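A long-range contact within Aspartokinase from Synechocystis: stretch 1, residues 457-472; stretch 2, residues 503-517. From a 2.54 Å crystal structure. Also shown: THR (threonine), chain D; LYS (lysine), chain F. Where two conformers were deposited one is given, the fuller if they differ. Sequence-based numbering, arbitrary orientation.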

ATOM      1  N   GLY A 457      36.374 -13.415 -30.095  1.00 41.40           N
ATOM      2  CA  GLY A 457      35.633 -12.169 -30.111  1.00 29.39           C
ATOM      3  C   GLY A 457      34.534 -12.032 -31.159  1.00 51.88           C
ATOM      4  O   GLY A 457      33.707 -11.126 -31.082  1.00 31.22           O
ATOM      5  N   MET A 458      34.509 -12.923 -32.141  1.00 38.41           N
ATOM      6  CA  MET A 458      33.504 -12.829 -33.195  1.00 35.97           C
ATOM      7  C   MET A 458      32.083 -13.060 -32.673  1.00 30.63           C
ATOM      8  O   MET A 458      31.219 -12.218 -32.868  1.00 36.03           O
ATOM      9  CB  MET A 458      33.847 -13.767 -34.350  1.00 31.64           C
ATOM     10  CG  MET A 458      35.185 -13.451 -35.011  1.00 31.49           C
ATOM     11  SD  MET A 458      35.224 -11.797 -35.768  1.00 43.53           S
ATOM     12  CE  MET A 458      36.210 -10.901 -34.600  1.00 46.94           C
ATOM     13  N   ALA A 459      31.849 -14.186 -32.002  1.00 32.50           N
ATOM     14  CA  ALA A 459      30.551 -14.448 -31.374  1.00 37.48           C
ATOM     15  C   ALA A 459      30.187 -13.369 -30.351  1.00 47.11           C
ATOM     16  O   ALA A 459      29.031 -12.974 -30.234  1.00 29.66           O
ATOM     17  CB  ALA A 459      30.542 -15.823 -30.702  1.00 16.12           C
ATOM     18  N   ALA A 460      31.176 -12.929 -29.586  1.00 28.44           N
ATOM     19  CA  ALA A 460      30.979 -11.855 -28.625  1.00 41.12           C
ATOM     20  C   ALA A 460      30.375 -10.638 -29.301  1.00 37.14           C
ATOM     21  O   ALA A 460      29.371 -10.091 -28.839  1.00 39.57           O
ATOM     22  CB  ALA A 460      32.303 -11.477 -27.936  1.00 25.35           C
ATOM     23  N   GLN A 461      30.979 -10.217 -30.403  1.00 34.48           N
ATOM     24  CA  GLN A 461      30.543  -8.984 -31.048  1.00 50.59           C
ATOM     25  C   GLN A 461      29.160  -9.089 -31.703  1.00 39.58           C
ATOM     26  O   GLN A 461      28.408  -8.120 -31.725  1.00 54.27           O
ATOM     27  CB  GLN A 461      31.629  -8.421 -31.984  1.00 22.69           C
ATOM     28  CG  GLN A 461      31.386  -8.564 -33.471  1.00 78.35           C
ATOM     29  CD  GLN A 461      32.569  -8.055 -34.276  1.00 89.95           C
ATOM     30  OE1 GLN A 461      33.676  -7.919 -33.748  1.00 66.13           O
ATOM     31  NE2 GLN A 461      32.343  -7.771 -35.552  1.00 97.67           N
ATOM     32  N   LEU A 462      28.813 -10.277 -32.180  1.00 31.05           N
ATOM     33  CA  LEU A 462      27.516 -10.481 -32.803  1.00 38.09           C
ATOM     34  C   LEU A 462      26.420 -10.519 -31.756  1.00 39.65           C
ATOM     35  O   LEU A 462      25.366  -9.905 -31.913  1.00 33.67           O
ATOM     36  CB  LEU A 462      27.512 -11.779 -33.604  1.00 41.05           C
ATOM     37  CG  LEU A 462      28.448 -11.801 -34.813  1.00 48.54           C
ATOM     38  CD1 LEU A 462      28.739 -13.216 -35.222  1.00 23.81           C
ATOM     39  CD2 LEU A 462      27.874 -10.992 -35.975  1.00 49.25           C
ATOM     40  N   PHE A 463      26.671 -11.239 -30.674  1.00 32.77           N
ATOM     41  CA  PHE A 463      25.659 -11.382 -29.645  1.00 39.24           C
ATOM     42  C   PHE A 463      25.588 -10.196 -28.700  1.00 46.88           C
ATOM     43  O   PHE A 463      24.520  -9.929 -28.147  1.00 37.98           O
ATOM     44  CB  PHE A 463      25.773 -12.723 -28.926  1.00 34.89           C
ATOM     45  CG  PHE A 463      25.390 -13.857 -29.785  1.00 30.28           C
ATOM     46  CD1 PHE A 463      24.063 -14.134 -30.011  1.00 35.83           C
ATOM     47  CD2 PHE A 463      26.347 -14.605 -30.434  1.00 29.62           C
ATOM     48  CE1 PHE A 463      23.694 -15.161 -30.848  1.00 41.54           C
ATOM     49  CE2 PHE A 463      25.977 -15.621 -31.276  1.00 36.75           C
ATOM     50  CZ  PHE A 463      24.650 -15.893 -31.488  1.00 22.23           C
ATOM     51  N   THR A 464      26.692  -9.457 -28.558  1.00 31.24           N
ATOM     52  CA  THR A 464      26.652  -8.216 -27.780  1.00 43.04           C
ATOM     53  C   THR A 464      25.736  -7.212 -28.460  1.00 52.91           C
ATOM     54  O   THR A 464      24.957  -6.525 -27.801  1.00 43.97           O
ATOM     55  CB  THR A 464      28.038  -7.583 -27.604  1.00 41.38           C
ATOM     56  OG1 THR A 464      28.826  -8.396 -26.743  1.00 39.57           O
ATOM     57  CG2 THR A 464      27.929  -6.192 -26.983  1.00 26.84           C
ATOM     58  N   ALA A 465      25.835  -7.148 -29.784  1.00 48.12           N
ATOM     59  CA  ALA A 465      25.021  -6.255 -30.594  1.00 41.73           C
ATOM     60  C   ALA A 465      23.529  -6.494 -30.405  1.00 39.50           C
ATOM     61  O   ALA A 465      22.766  -5.555 -30.194  1.00 55.77           O
ATOM     62  CB  ALA A 465      25.400  -6.387 -32.056  1.00 21.78           C
ATOM     63  N   LEU A 466      23.119  -7.751 -30.487  1.00 34.45           N
ATOM     64  CA  LEU A 466      21.724  -8.110 -30.271  1.00 49.84           C
ATOM     65  C   LEU A 466      21.269  -7.794 -28.844  1.00 58.45           C
ATOM     66  O   LEU A 466      20.135  -7.388 -28.615  1.00 58.99           O
ATOM     67  CB  LEU A 466      21.507  -9.598 -30.547  1.00 44.15           C
ATOM     68  CG  LEU A 466      21.649 -10.118 -31.975  1.00 48.13           C
ATOM     69  CD1 LEU A 466      21.594 -11.655 -32.016  1.00 34.86           C
ATOM     70  CD2 LEU A 466      20.574  -9.510 -32.844  1.00 51.24           C
ATOM     71  N   ALA A 467      22.159  -7.991 -27.883  1.00 42.76           N
ATOM     72  CA  ALA A 467      21.798  -7.821 -26.489  1.00 47.88           C
ATOM     73  C   ALA A 467      21.672  -6.343 -26.131  1.00 54.69           C
ATOM     74  O   ALA A 467      20.902  -5.972 -25.258  1.00 40.03           O
ATOM     75  CB  ALA A 467      22.812  -8.504 -25.592  1.00 31.49           C
ATOM     76  N   GLU A 468      22.435  -5.496 -26.804  1.00 60.14           N
ATOM     77  CA  GLU A 468      22.368  -4.073 -26.534  1.00 59.69           C
ATOM     78  C   GLU A 468      21.044  -3.497 -27.037  1.00 56.08           C
ATOM     79  O   GLU A 468      20.650  -2.407 -26.649  1.00 45.35           O
ATOM     80  CB  GLU A 468      23.568  -3.349 -27.141  1.00 60.57           C
ATOM     81  CG  GLU A 468      24.829  -3.464 -26.304  1.00 68.15           C
ATOM     82  CD  GLU A 468      26.064  -2.928 -27.011  1.00 85.69           C
ATOM     83  OE1 GLU A 468      26.015  -2.737 -28.243  1.00 93.55           O
ATOM     84  OE2 GLU A 468      27.091  -2.705 -26.337  1.00 77.51           O
ATOM     85  N   ALA A 469      20.362  -4.256 -27.884  1.00 43.98           N
ATOM     86  CA  ALA A 469      19.050  -3.884 -28.397  1.00 50.29           C
ATOM     87  C   ALA A 469      17.947  -4.606 -27.628  1.00 48.09           C
ATOM     88  O   ALA A 469      16.792  -4.611 -28.032  1.00 62.04           O
ATOM     89  CB  ALA A 469      18.948  -4.204 -29.911  1.00 35.60           C
ATOM     90  N   ASN A 470      18.316  -5.247 -26.532  1.00 54.71           N
ATOM     91  CA  ASN A 470      17.338  -5.877 -25.659  1.00 59.66           C
ATOM     92  C   ASN A 470      16.679  -7.113 -26.251  1.00 60.53           C
ATOM     93  O   ASN A 470      15.657  -7.583 -25.753  1.00 74.97           O
ATOM     94  CB  ASN A 470      16.272  -4.867 -25.245  1.00 66.24           C
ATOM     95  CG  ASN A 470      16.090  -4.798 -23.754  1.00 79.64           C
ATOM     96  OD1 ASN A 470      16.208  -5.803 -23.056  1.00 80.19           O
ATOM     97  ND2 ASN A 470      15.802  -3.605 -23.250  1.00120.10           N
ATOM     98  N   ILE A 471      17.261  -7.648 -27.313  1.00 46.85           N
ATOM     99  CA  ILE A 471      16.770  -8.901 -27.850  1.00 44.09           C
ATOM    100  C   ILE A 471      17.379 -10.086 -27.098  1.00 56.53           C
ATOM    101  O   ILE A 471      18.593 -10.245 -27.028  1.00 50.55           O
ATOM    102  CB  ILE A 471      17.078  -9.036 -29.342  1.00 52.04           C
ATOM    103  CG1 ILE A 471      16.423  -7.894 -30.123  1.00 46.49           C
ATOM    104  CG2 ILE A 471      16.626 -10.406 -29.847  1.00 37.39           C
ATOM    105  CD1 ILE A 471      16.902  -7.781 -31.564  1.00 41.43           C
ATOM    106  N   SER A 472      16.517 -10.909 -26.526  1.00 42.33           N
ATOM    107  CA  SER A 472      16.945 -12.099 -25.819  1.00 51.00           C
ATOM    108  C   SER A 472      17.014 -13.250 -26.805  1.00 50.05           C
ATOM    109  O   SER A 472      16.140 -13.393 -27.657  1.00 38.50           O
ATOM    110  CB  SER A 472      15.962 -12.431 -24.687  1.00 35.83           C
ATOM    111  OG  SER A 472      16.149 -13.754 -24.208  1.00 41.30           O
ATOM    112  N   SER A 503      13.234  -9.532 -37.613  1.00 75.65           N
ATOM    113  CA  SER A 503      13.650  -8.443 -38.475  1.00 76.22           C
ATOM    114  C   SER A 503      14.701  -7.547 -37.843  1.00 68.72           C
ATOM    115  O   SER A 503      15.732  -7.290 -38.451  1.00 66.53           O
ATOM    116  CB  SER A 503      12.438  -7.615 -38.896  1.00 73.27           C
ATOM    117  OG  SER A 503      11.553  -8.403 -39.667  1.00103.93           O
ATOM    118  N   GLN A 504      14.442  -7.058 -36.635  1.00 57.93           N
ATOM    119  CA  GLN A 504      15.409  -6.189 -35.978  1.00 50.60           C
ATOM    120  C   GLN A 504      16.755  -6.893 -35.800  1.00 69.23           C
ATOM    121  O   GLN A 504      17.808  -6.292 -35.987  1.00 71.87           O
ATOM    122  CB  GLN A 504      14.881  -5.686 -34.645  1.00 45.24           C
ATOM    123  CG  GLN A 504      15.696  -4.532 -34.068  1.00 56.52           C
ATOM    124  CD  GLN A 504      15.370  -4.246 -32.607  1.00 57.37           C
ATOM    125  OE1 GLN A 504      14.491  -4.874 -32.014  1.00 49.44           O
ATOM    126  NE2 GLN A 504      16.087  -3.301 -32.022  1.00 67.40           N
ATOM    127  N   ALA A 505      16.717  -8.174 -35.456  1.00 57.44           N
ATOM    128  CA  ALA A 505      17.942  -8.949 -35.332  1.00 61.63           C
ATOM    129  C   ALA A 505      18.742  -8.960 -36.634  1.00 62.19           C
ATOM    130  O   ALA A 505      19.933  -8.651 -36.648  1.00 46.85           O
ATOM    131  CB  ALA A 505      17.629 -10.362 -34.885  1.00 51.76           C
ATOM    132  N   GLU A 506      18.085  -9.323 -37.729  1.00 47.99           N
ATOM    133  CA  GLU A 506      18.734  -9.331 -39.036  1.00 55.04           C
ATOM    134  C   GLU A 506      19.315  -7.956 -39.349  1.00 55.77           C
ATOM    135  O   GLU A 506      20.456  -7.816 -39.784  1.00 50.10           O
ATOM    136  CB  GLU A 506      17.732  -9.739 -40.106  1.00 58.66           C
ATOM    137  CG  GLU A 506      18.262  -9.674 -41.513  1.00 73.61           C
ATOM    138  CD  GLU A 506      17.239 -10.133 -42.544  1.00 83.65           C
ATOM    139  OE1 GLU A 506      17.646 -10.780 -43.531  1.00 80.33           O
ATOM    140  OE2 GLU A 506      16.034  -9.848 -42.369  1.00 82.96           O
ATOM    141  N   ALA A 507      18.515  -6.937 -39.087  1.00 54.60           N
ATOM    142  CA  ALA A 507      18.892  -5.559 -39.339  1.00 48.31           C
ATOM    143  C   ALA A 507      20.102  -5.113 -38.533  1.00 49.89           C
ATOM    144  O   ALA A 507      20.879  -4.283 -38.992  1.00 46.00           O
ATOM    145  CB  ALA A 507      17.713  -4.645 -39.072  1.00 35.60           C
ATOM    146  N   ILE A 508      20.243  -5.639 -37.319  1.00 57.40           N
ATOM    147  CA  ILE A 508      21.381  -5.305 -36.465  1.00 46.70           C
ATOM    148  C   ILE A 508      22.673  -5.969 -36.967  1.00 48.04           C
ATOM    149  O   ILE A 508      23.734  -5.360 -36.994  1.00 38.35           O
ATOM    150  CB  ILE A 508      21.118  -5.725 -35.013  1.00 59.50           C
ATOM    151  CG1 ILE A 508      19.901  -4.981 -34.465  1.00 66.24           C
ATOM    152  CG2 ILE A 508      22.358  -5.495 -34.133  1.00 46.28           C
ATOM    153  CD1 ILE A 508      19.317  -5.591 -33.216  1.00 57.76           C
ATOM    154  N   LEU A 509      22.570  -7.217 -37.396  1.00 51.31           N
ATOM    155  CA  LEU A 509      23.754  -7.981 -37.773  1.00 61.81           C
ATOM    156  C   LEU A 509      24.308  -7.689 -39.179  1.00 65.45           C
ATOM    157  O   LEU A 509      25.511  -7.834 -39.404  1.00 54.88           O
ATOM    158  CB  LEU A 509      23.500  -9.488 -37.611  1.00 46.72           C
ATOM    159  CG  LEU A 509      23.108 -10.017 -36.227  1.00 48.39           C
ATOM    160  CD1 LEU A 509      22.711 -11.475 -36.313  1.00 25.81           C
ATOM    161  CD2 LEU A 509      24.236  -9.807 -35.225  1.00 38.64           C
ATOM    162  N   GLN A 510      23.452  -7.271 -40.112  1.00 55.35           N
ATOM    163  CA  GLN A 510      23.880  -7.079 -41.499  0.53 56.78           C
ATOM    164  C   GLN A 510      25.104  -6.172 -41.636  1.00 59.08           C
ATOM    165  O   GLN A 510      26.063  -6.514 -42.325  1.00 72.96           O
ATOM    166  CB  GLN A 510      22.730  -6.564 -42.370  0.53 44.92           C
ATOM    167  CG  GLN A 510      23.024  -6.662 -43.843  0.53 18.55           C
ATOM    168  CD  GLN A 510      23.085  -8.105 -44.334  0.53 37.85           C
ATOM    169  OE1 GLN A 510      22.147  -8.873 -44.126  0.53 25.03           O
ATOM    170  NE2 GLN A 510      24.182  -8.471 -45.002  0.53 11.36           N
ATOM    171  N   PRO A 511      25.073  -5.008 -40.978  1.00 49.64           N
ATOM    172  CA  PRO A 511      26.230  -4.107 -40.946  1.00 63.56           C
ATOM    173  C   PRO A 511      27.525  -4.786 -40.476  1.00 69.48           C
ATOM    174  O   PRO A 511      28.597  -4.505 -41.019  1.00 68.56           O
ATOM    175  CB  PRO A 511      25.825  -3.073 -39.898  1.00 62.81           C
ATOM    176  CG  PRO A 511      24.357  -3.075 -39.913  1.00 53.27           C
ATOM    177  CD  PRO A 511      23.913  -4.444 -40.268  1.00 52.95           C
ATOM    178  N   LEU A 512      27.421  -5.651 -39.468  1.00 48.08           N
ATOM    179  CA  LEU A 512      28.599  -6.194 -38.802  1.00 47.32           C
ATOM    180  C   LEU A 512      29.372  -7.207 -39.634  1.00 45.28           C
ATOM    181  O   LEU A 512      30.537  -7.464 -39.358  1.00 58.39           O
ATOM    182  CB  LEU A 512      28.241  -6.800 -37.434  1.00 43.16           C
ATOM    183  CG  LEU A 512      27.956  -5.809 -36.306  1.00 63.93           C
ATOM    184  CD1 LEU A 512      26.682  -5.046 -36.594  1.00 83.27           C
ATOM    185  CD2 LEU A 512      27.844  -6.535 -34.978  1.00 75.57           C
ATOM    186  N   ILE A 513      28.725  -7.789 -40.637  1.00 49.04           N
ATOM    187  CA  ILE A 513      29.381  -8.780 -41.475  1.00 50.74           C
ATOM    188  C   ILE A 513      29.817  -8.212 -42.828  1.00 51.29           C
ATOM    189  O   ILE A 513      30.383  -8.934 -43.643  1.00 63.08           O
ATOM    190  CB  ILE A 513      28.474  -9.999 -41.719  1.00 48.89           C
ATOM    191  CG1 ILE A 513      27.278  -9.607 -42.575  1.00 27.41           C
ATOM    192  CG2 ILE A 513      27.998 -10.578 -40.403  1.00 43.37           C
ATOM    193  CD1 ILE A 513      26.364 -10.743 -42.889  1.00 38.70           C
ATOM    194  N   LYS A 514      29.578  -6.920 -43.057  1.00 53.49           N
ATOM    195  CA  LYS A 514      29.713  -6.326 -44.392  1.00 54.18           C
ATOM    196  C   LYS A 514      31.099  -6.504 -45.033  1.00 68.88           C
ATOM    197  O   LYS A 514      31.230  -6.430 -46.260  1.00 47.48           O
ATOM    198  CB  LYS A 514      29.288  -4.853 -44.386  1.00 38.95           C
ATOM    199  N   ASP A 515      32.122  -6.739 -44.212  1.00 75.36           N
ATOM    200  CA  ASP A 515      33.442  -7.090 -44.733  1.00 80.95           C
ATOM    201  C   ASP A 515      34.001  -8.389 -44.156  1.00 78.84           C
ATOM    202  O   ASP A 515      35.186  -8.481 -43.845  1.00 71.14           O
ATOM    203  CB  ASP A 515      34.453  -5.952 -44.554  1.00106.55           C
ATOM    204  CG  ASP A 515      33.900  -4.795 -43.764  1.00117.26           C
ATOM    205  OD1 ASP A 515      33.869  -4.883 -42.519  1.00124.09           O
ATOM    206  OD2 ASP A 515      33.507  -3.790 -44.391  1.00107.16           O
ATOM    207  N   TRP A 516      33.133  -9.382 -43.993  1.00 78.50           N
ATOM    208  CA  TRP A 516      33.575 -10.748 -43.764  1.00 60.74           C
ATOM    209  C   TRP A 516      33.406 -11.490 -45.088  1.00 56.22           C
ATOM    210  O   TRP A 516      32.306 -11.548 -45.621  1.00 56.51           O
ATOM    211  CB  TRP A 516      32.739 -11.426 -42.678  1.00 56.41           C
ATOM    212  CG  TRP A 516      32.969 -10.913 -41.299  1.00 52.18           C
ATOM    213  CD1 TRP A 516      33.921 -10.020 -40.903  1.00 67.43           C
ATOM    214  CD2 TRP A 516      32.246 -11.276 -40.121  1.00 47.08           C
ATOM    215  NE1 TRP A 516      33.827  -9.793 -39.551  1.00 47.56           N
ATOM    216  CE2 TRP A 516      32.806 -10.550 -39.046  1.00 60.82           C
ATOM    217  CE3 TRP A 516      31.179 -12.139 -39.868  1.00 37.02           C
ATOM    218  CZ2 TRP A 516      32.333 -10.664 -37.739  1.00 44.31           C
ATOM    219  CZ3 TRP A 516      30.700 -12.242 -38.564  1.00 48.51           C
ATOM    220  CH2 TRP A 516      31.279 -11.509 -37.520  1.00 48.25           C
ATOM    221  N   LEU A 517      34.490 -12.042 -45.624  1.00 49.71           N
ATOM    222  CA  LEU A 517      34.415 -12.787 -46.883  1.00 62.58           C
ATOM    223  C   LEU A 517      33.284 -13.819 -46.868  1.00 54.74           C
ATOM    224  O   LEU A 517      33.265 -14.708 -46.023  1.00 68.34           O
ATOM    225  CB  LEU A 517      35.741 -13.496 -47.159  1.00 59.95           C
ATOM    226  CG  LEU A 517      36.102 -13.982 -48.576  1.00 75.47           C
ATOM    227  CD1 LEU A 517      36.951 -15.269 -48.596  1.00 73.89           C
ATOM    228  CD2 LEU A 517      34.987 -13.976 -49.657  1.00 35.15           C
TER
HETATM  229  N   THR D 602      35.519 -18.804 -32.918  1.00 29.24           N
HETATM  230  CA  THR D 602      34.678 -17.610 -32.863  1.00 33.77           C
HETATM  231  C   THR D 602      34.806 -16.957 -31.497  1.00 48.13           C
HETATM  232  O   THR D 602      35.412 -17.537 -30.577  1.00 29.84           O
HETATM  233  CB  THR D 602      33.198 -17.922 -33.119  1.00 25.74           C
HETATM  234  OG1 THR D 602      32.723 -18.838 -32.117  1.00 29.58           O
HETATM  235  CG2 THR D 602      33.001 -18.517 -34.527  1.00 25.45           C
HETATM  236  OXT THR D 602      34.308 -15.838 -31.312  1.00 34.63           O
HETATM  237  N   LYS F 604      18.313 -15.736 -23.247  1.00 21.46           N
HETATM  238  CA  LYS F 604      19.770 -15.674 -23.071  1.00 21.10           C
HETATM  239  C   LYS F 604      20.429 -14.532 -23.833  1.00 42.55           C
HETATM  240  O   LYS F 604      19.821 -13.987 -24.785  1.00 25.67           O
HETATM  241  CB  LYS F 604      20.419 -17.016 -23.451  1.00 26.87           C
HETATM  242  CG  LYS F 604      20.016 -18.173 -22.542  1.00 27.23           C
HETATM  243  CD  LYS F 604      20.304 -19.535 -23.154  1.00 31.58           C
HETATM  244  CE  LYS F 604      19.175 -19.978 -24.063  1.00 48.78           C
HETATM  245  NZ  LYS F 604      18.530 -21.244 -23.602  1.00 28.67           N
HETATM  246  OXT LYS F 604      21.577 -14.154 -23.486  1.00 21.86           O

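No hydrogen bond crosses between the two stretches; the most distinctive contact is a sulfur-aromatic approach at one end, where Met458 SD lies 4.6 Å from the centroid of the six-membered ring of Trp516, oblique to it at 49° off the ring normal. The sulfur comes within 3.7 Å of Trp516 CZ2, and Gln461 NE2 lies 3.6 Å from the same CZ2. Leu462 also meets this indole, its CD2 standing 3.8 Å from Trp516 CH2. Trp516 follows the second helix in the chain, and its large side chain lets a loop residue reach the start of the first helix.

Beyond the indole, the two helices pack at 138°, nearer antiparallel than parallel, with their axes 9.6 Å apart at closest approach. Leu462 lies across from Leu509 and Leu466 across from Ala505. The CA-to-CB bonds of both stretch 1 leucines point sideways, but their m,t rotamers bring the side-chain ends nearer the partner helix: Leu462 CD2 sits 3.9 Å from Leu509 CD2, and Leu466 CD2 3.7 Å from Ala505 CB. The small methyl of Ala505 accepts the leucine branch at close range. Between these two leucines in sequence, Ala465 points toward stretch 2, and its CB touches both Ile508 CG2 and Leu512 CD2 at 3.8 Å; the short side chain of Ala465 is met by the longer Ile508 and Leu512.

Farther along the chain, Ala469 and Ile471 extend the apolar surface. Ile508 CD1 is 3.6 Å from Ala469 CB and 3.7 Å from Ile471 CD1, while the more exposed Gln504 places NE2 3.7 Å from Ala469 CB at the margin. Together the stretches bury 632 Å², made largely of packed aliphatic side chains and the indole. Leu462, Leu466, Ile471, Ala505 and Leu509 are buried, as suits their apolar side chains, whereas the polar Gln461 and Gln504 remain at least partly exposed.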